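Local coordinates for protein Cyclo(L-tyrosyl-L-tyrosyl) synthase (Mycobacterium tuberculosis, PDB 2X9Q) that probably joins two tyrosines delivered by tyrosyl-tRNA into cyclo(L-tyrosyl-L-tyrosyl), without using ATP, on the pathway to mycocyclosin, at residues Q50-P56 against R67-Q71; V204-L208 against Q222-M227. All blocks are in the same frame, centred on the assembly; numbering follows the deposited sequence.

Contact 1 (Q50-P56 against R67-Q71); sequences QLGRRIP and RPFTQ
R54 grips Q71 side-on, its NE and NH2 both donating to the one amide oxygen OE1. The NH2 bond, 2.7 Å to Q71 OE1, arrives in the carbonyl plane on a lone pair, whereas NE comes from above that plane; guanidinium and amide planes stand 77° apart. Two donors on a single acceptor bend both N-H bonds well away from straight. The long, flexible arginine and glutamine suit this outer edge, where the aliphatic R54 CB lies 3.6 Å from Q71 CD.

A water makes the second set of polar links. It accepts from Q50 NE2 and R67 NH1 and donates to P56 O and, at 2.7 Å, to P68 O, so its four partners join both segments. The bend of R67 at chi3 (53°) brings the guanidinium back toward this water, which sits at its edge.

R67 and P68 end the strand 64-68, next to strand 276-283 in the mixed sheet of this HUP-clan, Rossmann-like fold, and T70 then caps helix 71-79 through OG1 to C73 N.

Van der Waals contacts fill the middle. P56 turns its ring onto the strand-to-helix turn, CG lying 3.4 Å from T70 O and CB 4.1 Å from P68 CD; rigid and without an N-H, proline suits this buried place.

In an amide-on-ring contact, Q50 NE2 sits over one face of F69, 3.6 Å from F69 CD1, the planes 33° apart.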
# COMPACT_ATOMS: atom_id res chain seq x y z
N GLN A 50 -4.09 -5.77 17.55
CA GLN A 50 -2.86 -6.43 17.05
C GLN A 50 -2.39 -7.58 17.97
O GLN A 50 -2.65 -7.59 19.21
CB GLN A 50 -1.72 -5.44 16.78
CG GLN A 50 -2.06 -4.28 15.87
CD GLN A 50 -1.14 -3.07 16.14
OE1 GLN A 50 -1.50 -2.14 16.92
NE2 GLN A 50 0.08 -3.09 15.56
N LEU A 51 -1.70 -8.53 17.33
CA LEU A 51 -1.51 -9.89 17.87
C LEU A 51 -0.10 -10.17 18.43
O LEU A 51 0.14 -11.28 18.94
CB LEU A 51 -1.95 -10.97 16.83
CG LEU A 51 -3.47 -11.06 16.51
CD1 LEU A 51 -3.84 -12.01 15.37
CD2 LEU A 51 -4.34 -11.31 17.77
N GLY A 52 0.81 -9.18 18.28
CA GLY A 52 2.21 -9.27 18.72
C GLY A 52 2.47 -8.88 20.17
O GLY A 52 1.54 -8.42 20.89
N ARG A 53 3.71 -9.04 20.63
CA ARG A 53 3.89 -8.90 22.09
C ARG A 53 4.34 -7.56 22.64
O ARG A 53 3.90 -7.18 23.76
CB ARG A 53 4.50 -10.13 22.83
CG ARG A 53 5.93 -10.54 22.58
CD ARG A 53 6.41 -11.26 23.91
NE ARG A 53 5.55 -12.37 24.39
CZ ARG A 53 5.49 -13.54 23.76
NH1 ARG A 53 4.70 -14.56 24.20
NH2 ARG A 53 6.23 -13.69 22.66
N ARG A 54 5.14 -6.82 21.89
CA ARG A 54 5.42 -5.45 22.35
C ARG A 54 4.98 -4.48 21.21
O ARG A 54 5.83 -3.87 20.56
CB ARG A 54 6.90 -5.29 22.77
CG ARG A 54 7.19 -4.51 24.10
CD ARG A 54 8.65 -4.74 24.62
NE ARG A 54 9.51 -5.41 23.62
CZ ARG A 54 10.77 -5.83 23.79
NH1 ARG A 54 11.40 -5.69 24.96
NH2 ARG A 54 11.43 -6.43 22.76
N ILE A 55 3.67 -4.40 20.97
CA ILE A 55 3.04 -3.46 20.03
C ILE A 55 3.74 -2.05 20.05
O ILE A 55 3.71 -1.36 21.06
CB ILE A 55 1.53 -3.34 20.39
CG1 ILE A 55 0.88 -4.74 20.27
CG2 ILE A 55 0.81 -2.31 19.51
CD1 ILE A 55 -0.43 -4.89 21.05
N PRO A 56 4.39 -1.64 18.94
CA PRO A 56 4.99 -0.30 18.99
C PRO A 56 3.91 0.78 19.11
O PRO A 56 2.75 0.63 18.66
CB PRO A 56 5.70 -0.17 17.62
CG PRO A 56 5.96 -1.58 17.22
CD PRO A 56 4.74 -2.35 17.70
N ARG A 67 3.39 4.87 13.30
CA ARG A 67 3.17 3.68 14.12
C ARG A 67 3.56 2.41 13.35
O ARG A 67 2.74 1.82 12.56
CB ARG A 67 1.74 3.65 14.62
CG ARG A 67 1.57 2.51 15.69
CD ARG A 67 0.19 2.48 16.38
NE ARG A 67 -0.96 2.43 15.44
CZ ARG A 67 -1.39 1.35 14.75
NH1 ARG A 67 -0.78 0.15 14.84
NH2 ARG A 67 -2.49 1.45 13.98
N PRO A 68 4.80 1.94 13.61
CA PRO A 68 5.18 0.67 12.96
C PRO A 68 4.28 -0.47 13.44
O PRO A 68 3.88 -0.52 14.61
CB PRO A 68 6.66 0.46 13.36
CG PRO A 68 7.12 1.94 13.78
CD PRO A 68 5.88 2.46 14.49
N PHE A 69 3.98 -1.37 12.53
CA PHE A 69 3.01 -2.41 12.82
C PHE A 69 3.58 -3.47 13.81
O PHE A 69 2.84 -3.87 14.67
CB PHE A 69 2.56 -3.13 11.53
CG PHE A 69 1.39 -4.05 11.75
CD1 PHE A 69 0.11 -3.52 11.96
CD2 PHE A 69 1.57 -5.42 11.70
CE1 PHE A 69 -0.99 -4.35 12.14
CE2 PHE A 69 0.48 -6.32 11.90
CZ PHE A 69 -0.82 -5.77 12.09
N THR A 70 4.86 -3.86 13.69
CA THR A 70 5.50 -4.78 14.64
C THR A 70 6.83 -4.16 15.15
O THR A 70 7.33 -3.19 14.58
CB THR A 70 5.94 -6.17 14.04
OG1 THR A 70 6.97 -5.95 13.03
CG2 THR A 70 4.71 -6.93 13.49
N GLN A 71 7.44 -4.79 16.15
CA GLN A 71 8.77 -4.30 16.62
C GLN A 71 9.81 -4.42 15.54
O GLN A 71 10.82 -3.67 15.53
CB GLN A 71 9.26 -5.18 17.74
CG GLN A 71 8.37 -5.27 18.91
CD GLN A 71 9.11 -6.05 20.04
OE1 GLN A 71 9.98 -5.47 20.73
NE2 GLN A 71 8.83 -7.35 20.18
O HOH W 1 1.75 -0.80 16.22

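Contact 2 (V204-L208 against Q222-M227)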
# COMPACT_ATOMS: atom_id res chain seq x y z
N VAL A 204 -10.82 -9.37 4.02
CA VAL A 204 -11.47 -8.50 3.07
C VAL A 204 -12.82 -8.00 3.57
O VAL A 204 -13.08 -6.82 3.43
CB VAL A 204 -11.59 -9.19 1.71
CG1 VAL A 204 -12.71 -8.60 0.80
CG2 VAL A 204 -10.19 -9.13 1.03
N ARG A 205 -13.69 -8.89 4.11
CA ARG A 205 -15.01 -8.48 4.57
C ARG A 205 -14.87 -7.50 5.72
O ARG A 205 -15.64 -6.53 5.76
CB ARG A 205 -15.89 -9.67 5.00
CG ARG A 205 -16.23 -10.58 3.83
CD ARG A 205 -16.84 -11.93 4.29
NE ARG A 205 -17.15 -12.73 3.09
CZ ARG A 205 -17.11 -14.04 2.99
NH1 ARG A 205 -16.73 -14.81 4.02
NH2 ARG A 205 -17.44 -14.60 1.80
N ARG A 206 -13.89 -7.71 6.63
CA ARG A 206 -13.71 -6.73 7.71
C ARG A 206 -13.37 -5.34 7.12
O ARG A 206 -13.96 -4.33 7.50
CB ARG A 206 -12.58 -7.08 8.68
CG ARG A 206 -12.89 -8.16 9.76
CD ARG A 206 -14.28 -8.16 10.38
NE ARG A 206 -14.86 -9.48 10.11
CZ ARG A 206 -15.93 -9.73 9.34
NH1 ARG A 206 -16.32 -11.00 9.17
NH2 ARG A 206 -16.62 -8.71 8.77
N PHE A 207 -12.44 -5.30 6.17
CA PHE A 207 -12.05 -4.06 5.55
C PHE A 207 -13.24 -3.38 4.80
O PHE A 207 -13.37 -2.16 4.86
CB PHE A 207 -10.89 -4.28 4.60
CG PHE A 207 -10.62 -3.13 3.71
CD1 PHE A 207 -10.14 -1.92 4.24
CD2 PHE A 207 -10.86 -3.23 2.31
CE1 PHE A 207 -9.91 -0.81 3.41
CE2 PHE A 207 -10.63 -2.12 1.45
CZ PHE A 207 -10.13 -0.90 2.01
N LEU A 208 -14.06 -4.17 4.08
CA LEU A 208 -15.18 -3.60 3.36
C LEU A 208 -16.25 -3.11 4.32
O LEU A 208 -16.90 -2.11 4.02
CB LEU A 208 -15.78 -4.54 2.32
CG LEU A 208 -14.93 -4.83 1.08
CD1 LEU A 208 -15.56 -5.88 0.22
CD2 LEU A 208 -14.71 -3.52 0.30
N GLN A 222 -18.28 -7.26 -5.00
CA GLN A 222 -17.45 -6.28 -4.31
C GLN A 222 -16.25 -6.98 -3.58
O GLN A 222 -15.13 -6.44 -3.56
CB GLN A 222 -18.21 -5.42 -3.32
CG GLN A 222 -19.23 -4.41 -3.99
CD GLN A 222 -20.30 -3.89 -2.98
OE1 GLN A 222 -20.22 -4.17 -1.79
NE2 GLN A 222 -21.28 -3.14 -3.47
N GLU A 223 -16.52 -8.17 -3.00
CA GLU A 223 -15.46 -8.95 -2.29
C GLU A 223 -14.41 -9.43 -3.22
O GLU A 223 -13.25 -9.31 -2.92
CB GLU A 223 -16.05 -10.14 -1.54
CG GLU A 223 -16.86 -9.68 -0.39
CD GLU A 223 -17.58 -10.85 0.35
OE1 GLU A 223 -17.22 -12.05 0.22
OE2 GLU A 223 -18.49 -10.50 1.12
N GLN A 224 -14.83 -10.01 -4.35
CA GLN A 224 -13.89 -10.52 -5.33
C GLN A 224 -13.03 -9.36 -5.92
O GLN A 224 -11.82 -9.48 -6.04
CB GLN A 224 -14.62 -11.24 -6.49
CG GLN A 224 -13.57 -11.89 -7.42
CD GLN A 224 -12.54 -12.76 -6.55
OE1 GLN A 224 -12.95 -13.75 -5.91
NE2 GLN A 224 -11.25 -12.35 -6.49
N VAL A 225 -13.65 -8.22 -6.26
CA VAL A 225 -12.84 -7.11 -6.81
C VAL A 225 -11.88 -6.56 -5.74
O VAL A 225 -10.72 -6.26 -6.04
CB VAL A 225 -13.77 -6.00 -7.41
CG1 VAL A 225 -12.99 -4.67 -7.70
CG2 VAL A 225 -14.46 -6.61 -8.66
N CYS A 226 -12.34 -6.47 -4.50
CA CYS A 226 -11.47 -5.98 -3.44
C CYS A 226 -10.27 -6.95 -3.23
O CYS A 226 -9.13 -6.51 -3.07
CB CYS A 226 -12.27 -5.88 -2.12
SG CYS A 226 -11.33 -5.17 -0.79
N MSE A 227 -10.55 -8.25 -3.26
CA MSE A 227 -9.44 -9.27 -3.22
C MSE A 227 -8.47 -9.03 -4.38
O MSE A 227 -7.24 -9.11 -4.22
CB MSE A 227 -10.01 -10.69 -3.25
CG MSE A 227 -8.93 -11.86 -3.24
SE MSE A 227 -8.09 -11.89 -1.45
CE MSE A 227 -9.70 -12.85 -0.62
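E223 OE1 is held by two nitrogens of R205, NE and NH2, in a side-on salt bridge. NE lies 3.0 Å from E223 OE1 and meets it from above the carboxylate plane, while NH2 uses the syn lone pair of the same oxygen. A weak third bond runs from R205 NE to E223 OE2 at 3.3 Å. With the guanidinium and carboxylate planes 66° apart and both main bonds on OE1, this is not the coplanar pairing of two nitrogens with two oxygens. R205 is extended from CG to NE, which lets an arginine rooted on the exposed flank of its helix span the gap, and the ion pair would be expected to favour the charged form of E223.

Beneath this polar edge the interface is apolar. V204, a small branched residue pointing at the other helix, divides its methyls: CG1 packs 4.0 Å from C226 CB, and CG2 meets the CE methyl of the selenomethionine M227, whose chain folds back at chi2 and chi3. L208 reaches C226 too, CD2 lying 3.9 Å from SG, while its CD1 rests near the backbone at Q222 O and E223 CA. C226 swings SG to the side away from its amide nitrogen, which brings the sulfur to the edge of the F207 ring. SG lies 3.7 Å from F207 CD2 and nearly in the ring plane, making an edge-on sulfur-aromatic contact.

The segment axes approach to 10.1 Å at 104°, a near-perpendicular helix-helix crossing that joins helix 194-210 to the early part of helix 220-244, shortly before Y229 and I230, which probably belong to the substrate site.

How the contacts relate
From the N terminus, the chain passes through 50-56, forms strands 59-61 and 64-68, and closes contact 1 at 67-71, a short loop that ties the N-terminal segment to the end of strand 64-68, the second strand from one side of the sheet, and the start of helix 71-79. More than 130 residues follow, including strands 82-87, 112-117 and 165-169, before contact 2 closes a second short loop, through the connection between helices 194-210 and 220-244. The two are in series, neither enclosing nor crossing the other. Their centres lie about 24 Å apart and their nearest atoms about 11 Å: contact 1 joins the N-terminal loop to a strand-to-helix turn, contact 2 two helices.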